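PDB 6A34: putative methylthioribose-1-phosphate isomerase from Pyrococcus horikoshii OT3, which probably catalyses the interconversion of 5-methylthioribose 1-phosphate and 5-methylthioribulose 1-phosphate, a step of the methionine salvage pathway. Local coordinates for residues Y19-K22 against S23-I27; E49-N53 against M54-G58; N111-K114 against K115-E119; A279-S282 against S283-M286. All coordinates share one frame; numbering follows the deposited sequence.

Contact 1 of 4, residues Y19-K22 against S23-I27; sequences YKNK and SVYMI
Lys20 and Ser23 make a hydrogen-bonded antiparallel pair: Lys20 N gives to Ser23 O at 3.0 Å, almost straight (165° at the hydrogen) and in the carbonyl plane, while Ser23 N returns to Lys20 O at 2.9 Å from a position tilted above that carbonyl. The next pair, Tyr19 with Val24, is non-hydrogen-bonded, with CA atoms 4.7 Å apart. On its face of the sheet Val24 CG2 meets the edge of the Tyr19 ring, near the ring plane, 3.8 Å from Tyr19 CD1. The phenol of Tyr19 is hydrogen-bonded to Glu75 of helix 59-76.

On the side of Lys20 and Ser23 the contact is carried by Tyr25. Lys20 runs extended as far as CD, then bends at chi3 (67°) and again at chi4; the bends place Lys20 NZ over one face of the Tyr25 ring, 4.0 Å from its centroid and 12° off the normal, a cation-pi interaction. The two side chains cross at about a right angle. The edge of the same ring is used as well, for Lys20 O lies in its plane, 3.5 Å from Tyr25 CE1. An alanine in place of Tyr25 would strip the aromatic face from under the ammonium group, and Lys20 NZ would probably be left to turn more freely. Tyr25 also packs on Val38 and Lys40 of strand 38-41. Asn21 and Lys22, both at positive phi, form the middle of a type I' turn, the geometry characteristic of a tight two-residue beta hairpin, here strands 17-20 and 23-27 of a three-stranded antiparallel sheet.

Contact 2 of 4, residues E49-N53 against M54-G58; sequences EAIKN and MTVRG
A positive phi at Met54 (57°) turns the chain back on the last helical turn and brings Thr55 over Ala50. Two backbone hydrogen bonds mark the reversal as a Schellman motif: Met54 N to Ile51 O at 3.1 Å, with 154° at the hydrogen and the donor well above the carbonyl plane, and the weak bond Thr55 N to Ala50 O at 3.0 Å. The reversal also sets the side chains of its two ends against each other, since Thr55 CB rests 3.9 Å from Ala50 CB.

Val56 continues this apolar side. Its chi1 of 53° puts CG1 between its own backbone N and carbonyl carbon, and from there the methyl reaches Ile51 CG1 at 4.0 Å; the two branched chains lie side by side, pointing the same way. Asn53 and Thr55 run alongside each other in a similar manner, with Thr55 OG1 3.4 Å from Asn53 CB, a van der Waals approach along the flank of the asparagine. Asn53 N bonds to Glu49 O at 2.7 Å, just ahead of the reversal.

The segment leads into the predicted substrate-binding residues Arg57, Gly58 and Ala59. Arg100, another such residue, touches Met54 and makes weak hydrogen bonds to Ile51 O and Val56 O, while Arg57 bonds to Gln29 and Asn168 and packs on Gln206 and Leu210 of helix 206-217. The turn thus links helix 44-52 to helix 59-76, whose N-cap is Gly58, with Ala50 and Val56 lying against Met26 of strand 23-27.

Contact 3 of 4, residues N111-K114 against K115-E119; sequences NRIK and KLVEE
Lys114 NZ is gripped by several groups: Glu118 OE2, one turn further along the helix, forms a salt bridge to it at 3.4 Å, Glu90 forms a second, and the ring of Tyr93 adds a cation-pi interaction. Lys114 CG leaves roughly opposite the backbone N (chi1 165°), and a bend at chi2 (75°) then directs the chain past the carboxylate. Glu118, extended beyond CG, comes to meet it. The aliphatic part takes part too, since Lys114 CE passes 3.2 Å from Glu118 OE2, so the carboxylate also meets the last methylene, the two chains crossing at a slant. A methionine in place of Lys114 would remove the ammonium group and would probably leave Glu118 and Glu90 without the positive charge they share.

The backbone fixes this spacing. Glu118 N bonds to Lys114 O at 3.1 Å with 170° at the hydrogen, and Val117 N to Ile113 O at 2.9 Å, both approaching nearly along the C=O axis. Ile113 CG2 and Val117 CG2 are neighbours at 4.3 Å on a buried side, where Phe89 of helix 82-97 touches both residues. A further pair, Lys115 NZ to Glu119 OE1 at 3.3 Å, is a weakly hydrogen-bonded salt bridge. Charged residues paired four apart beside an apolar strip are characteristic of an amphipathic alpha helix, here 104-119, packed against helices 82-97 and 125-157.

Contact 4 of 4, residues A279-S282 against S283-M286; sequences APLS and SIDM
A short 3-10 turn at Leu281 to Ser283 follows strand 275-278 of the mostly parallel, Rossmann-like sheet and leads into the short strand 284-285. Two successive bonds between residues three apart define it: Ser283 N to Pro280 O at 3.0 Å, with 162° at the hydrogen, and Ile284 N to Leu281 O, also 3.0 Å, at 157°. In both the donor stands above the carbonyl plane.

Side chains also meet across the turn. Ser283 CB lies 4.0 Å from Ala279 CB, and Ser283 OG, set beside its own backbone N (chi1 -54°), comes 3.5 Å from Pro280 CD, against the side of the pyrrolidine ring. Further round, Leu281 CD1 and Ile284 CD1 meet at 4.2 Å, with the two chains at a slant to each other.

Helix 345-354 packs over this apolar pair, Leu352 on Leu281 and Leu349 on Ile284. Backbone bonds from Ser283 and Asp285 to Ile249 tie the outgoing chain to strand 248-250, and Leu281 N is bonded to Asp337. The Ser283 side chain is about 7 Å from that of Asp247, the predicted proton donor, which places the turn near the predicted active site. A water joins the two serines, 2.7 Å from Ser282 OG and 2.6 Å from Ser283 OG.

Contacts 1 and 2, with centres 14 Å apart, are directly packed: Met26 SD of the hairpin strand lies 3.6 Å from Val56 CG1 of the turn and 3.8 Å from Ala50 CB of helix 44-52. Contact 2 is the one that contains predicted substrate-binding residues, and its Met54 side chain comes within about 3 Å of that of Arg100. Contact 4 lies on the opposite side of the chain's centre, its nearest atoms about 10 Å from contact 2, yet its Ser283 side chain is about 7 Å from that of Ala59, so both probably lie near the predicted site. Contact 3 touches none of the others and, like contact 1, is remote from that site.

Contact 1 of 4, residues Y19-K22 against S23-I27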
loop_
_atom_site.group_PDB
_atom_site.type_symbol
_atom_site.label_atom_id
_atom_site.label_comp_id
_atom_site.label_asym_id
_atom_site.label_seq_id
_atom_site.Cartn_x
_atom_site.Cartn_y
_atom_site.Cartn_z
ATOM N N TYR A 19 -35.964 0.061 -3.100
ATOM C CA TYR A 19 -37.093 -0.724 -3.634
ATOM C C TYR A 19 -38.243 0.221 -3.978
ATOM O O TYR A 19 -38.687 0.973 -3.121
ATOM C CB TYR A 19 -37.547 -1.798 -2.650
ATOM C CG TYR A 19 -38.633 -2.697 -3.174
ATOM C CD1 TYR A 19 -38.370 -3.606 -4.185
ATOM C CD2 TYR A 19 -39.917 -2.658 -2.656
ATOM C CE1 TYR A 19 -39.356 -4.427 -4.692
ATOM C CE2 TYR A 19 -40.911 -3.503 -3.127
ATOM C CZ TYR A 19 -40.629 -4.387 -4.150
ATOM O OH TYR A 19 -41.590 -5.218 -4.633
ATOM N N LYS A 20 -38.688 0.164 -5.241
ATOM C CA LYS A 20 -39.652 1.123 -5.811
ATOM C C LYS A 20 -40.335 0.437 -6.997
ATOM O O LYS A 20 -39.664 -0.230 -7.759
ATOM C CB LYS A 20 -38.879 2.390 -6.214
ATOM C CG LYS A 20 -39.701 3.573 -6.703
ATOM C CD LYS A 20 -38.866 4.815 -7.075
ATOM C CE LYS A 20 -37.957 4.669 -8.290
ATOM N NZ LYS A 20 -36.512 4.642 -7.939
ATOM N N ASN A 21 -41.654 0.573 -7.152
ATOM C CA ASN A 21 -42.339 0.044 -8.374
ATOM C C ASN A 21 -41.988 -1.431 -8.663
ATOM O O ASN A 21 -41.655 -1.782 -9.809
ATOM C CB ASN A 21 -41.922 0.793 -9.641
ATOM C CG ASN A 21 -41.964 2.290 -9.480
ATOM O OD1 ASN A 21 -40.949 2.964 -9.695
ATOM N ND2 ASN A 21 -43.121 2.799 -9.085
ATOM N N LYS A 22 -42.007 -2.282 -7.632
ATOM C CA LYS A 22 -41.760 -3.724 -7.795
ATOM C C LYS A 22 -40.386 -3.987 -8.416
ATOM O O LYS A 22 -40.188 -4.993 -9.077
ATOM C CB LYS A 22 -42.849 -4.359 -8.665
ATOM C CG LYS A 22 -44.277 -4.069 -8.218
ATOM C CD LYS A 22 -45.279 -4.944 -8.936
ATOM C CE LYS A 22 -46.600 -5.081 -8.211
ATOM N NZ LYS A 22 -47.531 -3.986 -8.560
ATOM N N SER A 23 -39.424 -3.095 -8.160
ATOM C CA SER A 23 -38.086 -3.256 -8.678
ATOM C C SER A 23 -37.041 -2.907 -7.610
ATOM O O SER A 23 -37.172 -1.897 -6.868
ATOM C CB SER A 23 -37.933 -2.426 -9.920
ATOM O OG SER A 23 -38.705 -2.977 -10.970
ATOM N N VAL A 24 -36.002 -3.744 -7.530
ATOM C CA VAL A 24 -34.849 -3.472 -6.690
ATOM C C VAL A 24 -33.819 -2.704 -7.519
ATOM O O VAL A 24 -33.428 -3.144 -8.594
ATOM C CB VAL A 24 -34.250 -4.758 -6.101
ATOM C CG1 VAL A 24 -33.050 -4.456 -5.218
ATOM C CG2 VAL A 24 -35.283 -5.550 -5.321
ATOM N N TYR A 25 -33.409 -1.538 -7.025
ATOM C CA TYR A 25 -32.413 -0.695 -7.715
ATOM C C TYR A 25 -31.110 -0.670 -6.910
ATOM O O TYR A 25 -31.158 -0.384 -5.754
ATOM C CB TYR A 25 -32.924 0.739 -7.871
ATOM C CG TYR A 25 -34.157 0.925 -8.731
ATOM C CD1 TYR A 25 -35.423 0.599 -8.260
ATOM C CD2 TYR A 25 -34.076 1.507 -9.989
ATOM C CE1 TYR A 25 -36.562 0.803 -9.024
ATOM C CE2 TYR A 25 -35.207 1.721 -10.766
ATOM C CZ TYR A 25 -36.462 1.372 -10.285
ATOM O OH TYR A 25 -37.587 1.576 -11.040
ATOM N N MET A 26 -29.967 -0.930 -7.564
ATOM C CA MET A 26 -28.645 -1.000 -6.924
ATOM C C MET A 26 -27.635 -0.171 -7.721
ATOM O O MET A 26 -27.497 -0.325 -8.956
ATOM C CB MET A 26 -28.098 -2.429 -6.864
ATOM C CG MET A 26 -29.021 -3.420 -6.231
ATOM S SD MET A 26 -28.212 -5.014 -6.143
ATOM C CE MET A 26 -29.539 -6.089 -5.603
ATOM N N ILE A 27 -26.899 0.686 -7.013
ATOM C CA ILE A 27 -25.702 1.234 -7.588
ATOM C C ILE A 27 -24.830 0.050 -8.018
ATOM O O ILE A 27 -24.743 -0.922 -7.287
ATOM C CB ILE A 27 -24.972 2.158 -6.603
ATOM C CG1 ILE A 27 -25.802 3.407 -6.321
ATOM C CG2 ILE A 27 -23.581 2.507 -7.137
ATOM C CD1 ILE A 27 -25.254 4.245 -5.194
#

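Contact 2 of 4, residues E49-N53 against M54-G58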
loop_
_atom_site.group_PDB
_atom_site.type_symbol
_atom_site.label_atom_id
_atom_site.label_comp_id
_atom_site.label_asym_id
_atom_site.label_seq_id
_atom_site.Cartn_x
_atom_site.Cartn_y
_atom_site.Cartn_z
ATOM N N GLU A 49 -28.312 -12.994 -8.115
ATOM C CA GLU A 49 -27.127 -12.942 -8.951
ATOM C C GLU A 49 -26.311 -11.671 -8.615
ATOM O O GLU A 49 -25.088 -11.727 -8.526
ATOM C CB GLU A 49 -27.551 -13.046 -10.423
ATOM C CG GLU A 49 -26.403 -13.145 -11.418
ATOM C CD GLU A 49 -25.390 -14.262 -11.170
ATOM O OE1 GLU A 49 -25.789 -15.337 -10.631
ATOM O OE2 GLU A 49 -24.192 -14.048 -11.508
ATOM N N ALA A 50 -26.994 -10.541 -8.389
ATOM C CA ALA A 50 -26.364 -9.233 -8.103
ATOM C C ALA A 50 -25.688 -9.244 -6.726
ATOM O O ALA A 50 -24.708 -8.548 -6.515
ATOM C CB ALA A 50 -27.379 -8.127 -8.220
ATOM N N ILE A 51 -26.170 -10.074 -5.798
ATOM C CA ILE A 51 -25.454 -10.272 -4.545
ATOM C C ILE A 51 -24.187 -11.115 -4.794
ATOM O O ILE A 51 -23.125 -10.751 -4.318
ATOM C CB ILE A 51 -26.367 -10.895 -3.476
ATOM C CG1 ILE A 51 -27.392 -9.882 -2.961
ATOM C CG2 ILE A 51 -25.548 -11.486 -2.338
ATOM C CD1 ILE A 51 -28.677 -10.515 -2.514
ATOM N N LYS A 52 -24.323 -12.241 -5.503
ATOM C CA LYS A 52 -23.194 -13.147 -5.820
ATOM C C LYS A 52 -22.110 -12.429 -6.640
ATOM O O LYS A 52 -20.934 -12.637 -6.395
ATOM C CB LYS A 52 -23.650 -14.358 -6.640
ATOM C CG LYS A 52 -24.102 -15.588 -5.861
ATOM C CD LYS A 52 -23.930 -16.909 -6.635
ATOM C CE LYS A 52 -24.184 -16.789 -8.128
ATOM N NZ LYS A 52 -24.353 -18.108 -8.782
ATOM N N ASN A 53 -22.560 -11.672 -7.646
ATOM C CA ASN A 53 -21.835 -10.721 -8.521
ATOM C C ASN A 53 -21.023 -9.647 -7.779
ATOM O O ASN A 53 -20.174 -9.015 -8.393
ATOM C CB ASN A 53 -22.825 -9.843 -9.308
ATOM C CG ASN A 53 -22.833 -10.162 -10.779
ATOM O OD1 ASN A 53 -21.844 -10.675 -11.282
ATOM N ND2 ASN A 53 -23.919 -9.857 -11.467
ATOM N N MET A 54 -21.423 -9.314 -6.544
ATOM C CA MET A 54 -20.951 -8.121 -5.806
ATOM C C MET A 54 -21.227 -6.816 -6.591
ATOM O O MET A 54 -20.468 -5.818 -6.512
ATOM C CB MET A 54 -19.476 -8.286 -5.432
ATOM C CG MET A 54 -19.279 -9.543 -4.579
ATOM S SD MET A 54 -17.602 -9.846 -3.970
ATOM C CE MET A 54 -17.756 -11.549 -3.420
ATOM N N THR A 55 -22.365 -6.796 -7.306
ATOM C CA THR A 55 -22.964 -5.571 -7.865
ATOM C C THR A 55 -23.337 -4.636 -6.701
ATOM O O THR A 55 -23.163 -3.414 -6.743
ATOM C CB THR A 55 -24.171 -5.923 -8.752
ATOM O OG1 THR A 55 -23.719 -6.642 -9.905
ATOM C CG2 THR A 55 -24.956 -4.710 -9.202
ATOM N N VAL A 56 -23.848 -5.252 -5.642
ATOM C CA VAL A 56 -23.981 -4.633 -4.355
ATOM C C VAL A 56 -22.920 -5.247 -3.439
ATOM O O VAL A 56 -22.598 -6.435 -3.565
ATOM C CB VAL A 56 -25.400 -4.816 -3.767
ATOM C CG1 VAL A 56 -25.854 -6.277 -3.741
ATOM C CG2 VAL A 56 -25.485 -4.239 -2.373
ATOM N N ARG A 57 -22.402 -4.427 -2.523
ATOM C CA ARG A 57 -21.504 -4.864 -1.453
ATOM C C ARG A 57 -21.759 -3.992 -0.226
ATOM O O ARG A 57 -22.571 -3.070 -0.293
ATOM C CB ARG A 57 -20.041 -4.780 -1.889
ATOM C CG ARG A 57 -19.642 -3.415 -2.417
ATOM C CD ARG A 57 -18.199 -3.082 -2.048
ATOM N NE ARG A 57 -18.048 -2.688 -0.645
ATOM C CZ ARG A 57 -18.115 -1.438 -0.206
ATOM N NH1 ARG A 57 -18.759 -0.528 -0.925
ATOM N NH2 ARG A 57 -17.504 -1.103 0.925
ATOM N N GLY A 58 -21.053 -4.298 0.870
ATOM C CA GLY A 58 -21.277 -3.693 2.178
ATOM C C GLY A 58 -22.397 -4.417 2.926
ATOM O O GLY A 58 -23.546 -4.522 2.429
#

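Contact 3 of 4, residues N111-K114 against K115-E119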
loop_
_atom_site.group_PDB
_atom_site.type_symbol
_atom_site.label_atom_id
_atom_site.label_comp_id
_atom_site.label_asym_id
_atom_site.label_seq_id
_atom_site.Cartn_x
_atom_site.Cartn_y
_atom_site.Cartn_z
ATOM N N ASN A 111 -33.790 -14.046 7.745
ATOM C CA ASN A 111 -34.362 -14.721 8.890
ATOM C C ASN A 111 -35.381 -13.848 9.633
ATOM O O ASN A 111 -36.325 -14.358 10.212
ATOM C CB ASN A 111 -33.286 -15.168 9.878
ATOM C CG ASN A 111 -33.153 -16.667 9.857
ATOM O OD1 ASN A 111 -32.455 -17.223 9.007
ATOM N ND2 ASN A 111 -33.897 -17.318 10.739
ATOM N N ARG A 112 -35.120 -12.550 9.714
ATOM C CA ARG A 112 -36.038 -11.588 10.328
ATOM C C ARG A 112 -37.401 -11.608 9.604
ATOM O O ARG A 112 -38.445 -11.505 10.246
ATOM C CB ARG A 112 -35.420 -10.194 10.248
ATOM C CG ARG A 112 -36.273 -9.081 10.836
ATOM C CD ARG A 112 -35.516 -7.762 10.892
ATOM N NE ARG A 112 -36.389 -6.628 11.181
ATOM C CZ ARG A 112 -35.942 -5.425 11.433
ATOM N NH1 ARG A 112 -34.642 -5.197 11.319
ATOM N NH2 ARG A 112 -36.771 -4.461 11.802
ATOM N N ILE A 113 -37.374 -11.731 8.268
ATOM C CA ILE A 113 -38.600 -11.716 7.467
ATOM C C ILE A 113 -39.291 -13.090 7.520
ATOM O O ILE A 113 -40.466 -13.171 7.848
ATOM C CB ILE A 113 -38.284 -11.259 6.043
ATOM C CG1 ILE A 113 -37.792 -9.809 6.080
ATOM C CG2 ILE A 113 -39.496 -11.474 5.140
ATOM C CD1 ILE A 113 -37.495 -9.234 4.726
ATOM N N LYS A 114 -38.554 -14.140 7.164
ATOM C CA LYS A 114 -38.918 -15.541 7.384
ATOM C C LYS A 114 -39.671 -15.712 8.722
ATOM O O LYS A 114 -40.794 -16.215 8.732
ATOM C CB LYS A 114 -37.638 -16.378 7.301
ATOM C CG LYS A 114 -37.706 -17.799 7.836
ATOM C CD LYS A 114 -38.434 -18.763 6.935
ATOM C CE LYS A 114 -37.918 -20.183 7.072
ATOM N NZ LYS A 114 -38.682 -21.103 6.196
ATOM N N LYS A 115 -39.069 -15.262 9.832
ATOM C CA LYS A 115 -39.617 -15.472 11.168
ATOM C C LYS A 115 -40.926 -14.687 11.323
ATOM O O LYS A 115 -41.865 -15.170 11.924
ATOM C CB LYS A 115 -38.636 -15.035 12.268
ATOM C CG LYS A 115 -38.697 -15.814 13.583
ATOM C CD LYS A 115 -39.973 -16.642 13.784
ATOM C CE LYS A 115 -39.901 -17.674 14.891
ATOM N NZ LYS A 115 -40.621 -17.211 16.102
ATOM N N LEU A 116 -40.978 -13.456 10.811
ATOM C CA LEU A 116 -42.220 -12.638 10.843
ATOM C C LEU A 116 -43.363 -13.349 10.086
ATOM O O LEU A 116 -44.484 -13.344 10.541
ATOM C CB LEU A 116 -41.922 -11.269 10.232
ATOM C CG LEU A 116 -43.070 -10.274 10.238
ATOM C CD1 LEU A 116 -43.273 -9.718 11.636
ATOM C CD2 LEU A 116 -42.817 -9.156 9.241
ATOM N N VAL A 117 -43.049 -13.978 8.951
ATOM C CA VAL A 117 -44.029 -14.618 8.081
ATOM C C VAL A 117 -44.604 -15.884 8.741
ATOM O O VAL A 117 -45.815 -16.081 8.684
ATOM C CB VAL A 117 -43.403 -14.954 6.720
ATOM C CG1 VAL A 117 -44.271 -15.908 5.925
ATOM C CG2 VAL A 117 -43.092 -13.701 5.932
ATOM N N GLU A 118 -43.740 -16.721 9.350
ATOM C CA GLU A 118 -44.130 -17.927 10.156
ATOM C C GLU A 118 -45.034 -17.570 11.360
ATOM O O GLU A 118 -45.962 -18.296 11.723
ATOM C CB GLU A 118 -42.866 -18.628 10.649
ATOM C CG GLU A 118 -42.019 -19.214 9.523
ATOM C CD GLU A 118 -40.780 -19.993 9.948
ATOM O OE1 GLU A 118 -40.286 -19.779 11.085
ATOM O OE2 GLU A 118 -40.317 -20.830 9.138
ATOM N N GLU A 119 -44.746 -16.436 11.989
ATOM C CA GLU A 119 -45.502 -15.901 13.093
ATOM C C GLU A 119 -46.889 -15.411 12.623
ATOM O O GLU A 119 -47.833 -15.293 13.405
ATOM C CB GLU A 119 -44.687 -14.750 13.680
ATOM C CG GLU A 119 -45.116 -14.325 15.065
ATOM C CD GLU A 119 -44.227 -14.889 16.160
ATOM O OE1 GLU A 119 -42.976 -14.839 15.993
ATOM O OE2 GLU A 119 -44.783 -15.381 17.171
#

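Contact 4 of 4, residues A279-S282 against S283-M286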
loop_
_atom_site.group_PDB
_atom_site.type_symbol
_atom_site.label_atom_id
_atom_site.label_comp_id
_atom_site.label_asym_id
_atom_site.label_seq_id
_atom_site.Cartn_x
_atom_site.Cartn_y
_atom_site.Cartn_z
ATOM N N ALA A 279 -18.988 2.336 14.251
ATOM C CA ALA A 279 -19.830 1.212 13.831
ATOM C C ALA A 279 -21.139 1.196 14.611
ATOM O O ALA A 279 -21.187 1.715 15.725
ATOM C CB ALA A 279 -19.110 -0.069 14.044
ATOM N N PRO A 280 -22.217 0.581 14.062
ATOM C CA PRO A 280 -23.469 0.402 14.796
ATOM C C PRO A 280 -23.325 -0.693 15.854
ATOM O O PRO A 280 -22.409 -1.505 15.749
ATOM C CB PRO A 280 -24.478 0.019 13.701
ATOM C CG PRO A 280 -23.645 -0.646 12.632
ATOM C CD PRO A 280 -22.263 -0.027 12.723
ATOM N N LEU A 281 -24.219 -0.691 16.857
ATOM C CA LEU A 281 -24.249 -1.692 17.954
ATOM C C LEU A 281 -24.208 -3.138 17.431
ATOM O O LEU A 281 -23.590 -3.996 18.048
ATOM C CB LEU A 281 -25.484 -1.468 18.830
ATOM C CG LEU A 281 -25.200 -0.878 20.213
ATOM C CD1 LEU A 281 -24.363 0.381 20.114
ATOM C CD2 LEU A 281 -26.493 -0.604 20.958
ATOM N N SER A 282 -24.833 -3.398 16.283
ATOM C CA SER A 282 -24.952 -4.725 15.732
ATOM C C SER A 282 -23.591 -5.267 15.269
ATOM O O SER A 282 -23.490 -6.447 14.957
ATOM C CB SER A 282 -25.959 -4.739 14.602
ATOM O OG SER A 282 -25.534 -3.897 13.543
ATOM N N SER A 283 -22.561 -4.413 15.201
ATOM C CA SER A 283 -21.199 -4.844 14.805
ATOM C C SER A 283 -20.364 -5.193 16.043
ATOM O O SER A 283 -19.241 -5.649 15.914
ATOM C CB SER A 283 -20.494 -3.789 13.976
ATOM O OG SER A 283 -21.282 -3.427 12.859
ATOM N N ILE A 284 -20.905 -4.941 17.239
ATOM C CA ILE A 284 -20.245 -5.316 18.458
ATOM C C ILE A 284 -20.691 -6.733 18.820
ATOM O O ILE A 284 -21.858 -6.969 19.090
ATOM C CB ILE A 284 -20.531 -4.304 19.578
ATOM C CG1 ILE A 284 -20.186 -2.882 19.152
ATOM C CG2 ILE A 284 -19.827 -4.685 20.869
ATOM C CD1 ILE A 284 -20.803 -1.836 20.032
ATOM N N ASP A 285 -19.722 -7.651 18.816
ATOM C CA ASP A 285 -19.892 -9.040 19.153
ATOM C C ASP A 285 -19.425 -9.235 20.597
ATOM O O ASP A 285 -18.237 -9.447 20.854
ATOM C CB ASP A 285 -19.125 -9.921 18.162
ATOM C CG ASP A 285 -19.273 -11.419 18.345
ATOM O OD1 ASP A 285 -20.026 -11.837 19.242
ATOM O OD2 ASP A 285 -18.611 -12.153 17.582
ATOM N N MET A 286 -20.394 -9.203 21.522
ATOM C CA MET A 286 -20.144 -9.271 22.955
ATOM C C MET A 286 -19.881 -10.724 23.397
ATOM O O MET A 286 -19.458 -10.956 24.525
ATOM C CB MET A 286 -21.318 -8.660 23.732
ATOM C CG MET A 286 -20.853 -7.780 24.867
ATOM S SD MET A 286 -20.147 -6.201 24.292
ATOM C CE MET A 286 -21.305 -5.077 25.059
HETATM O O HOH W 1 -23.449 -4.703 12.026
#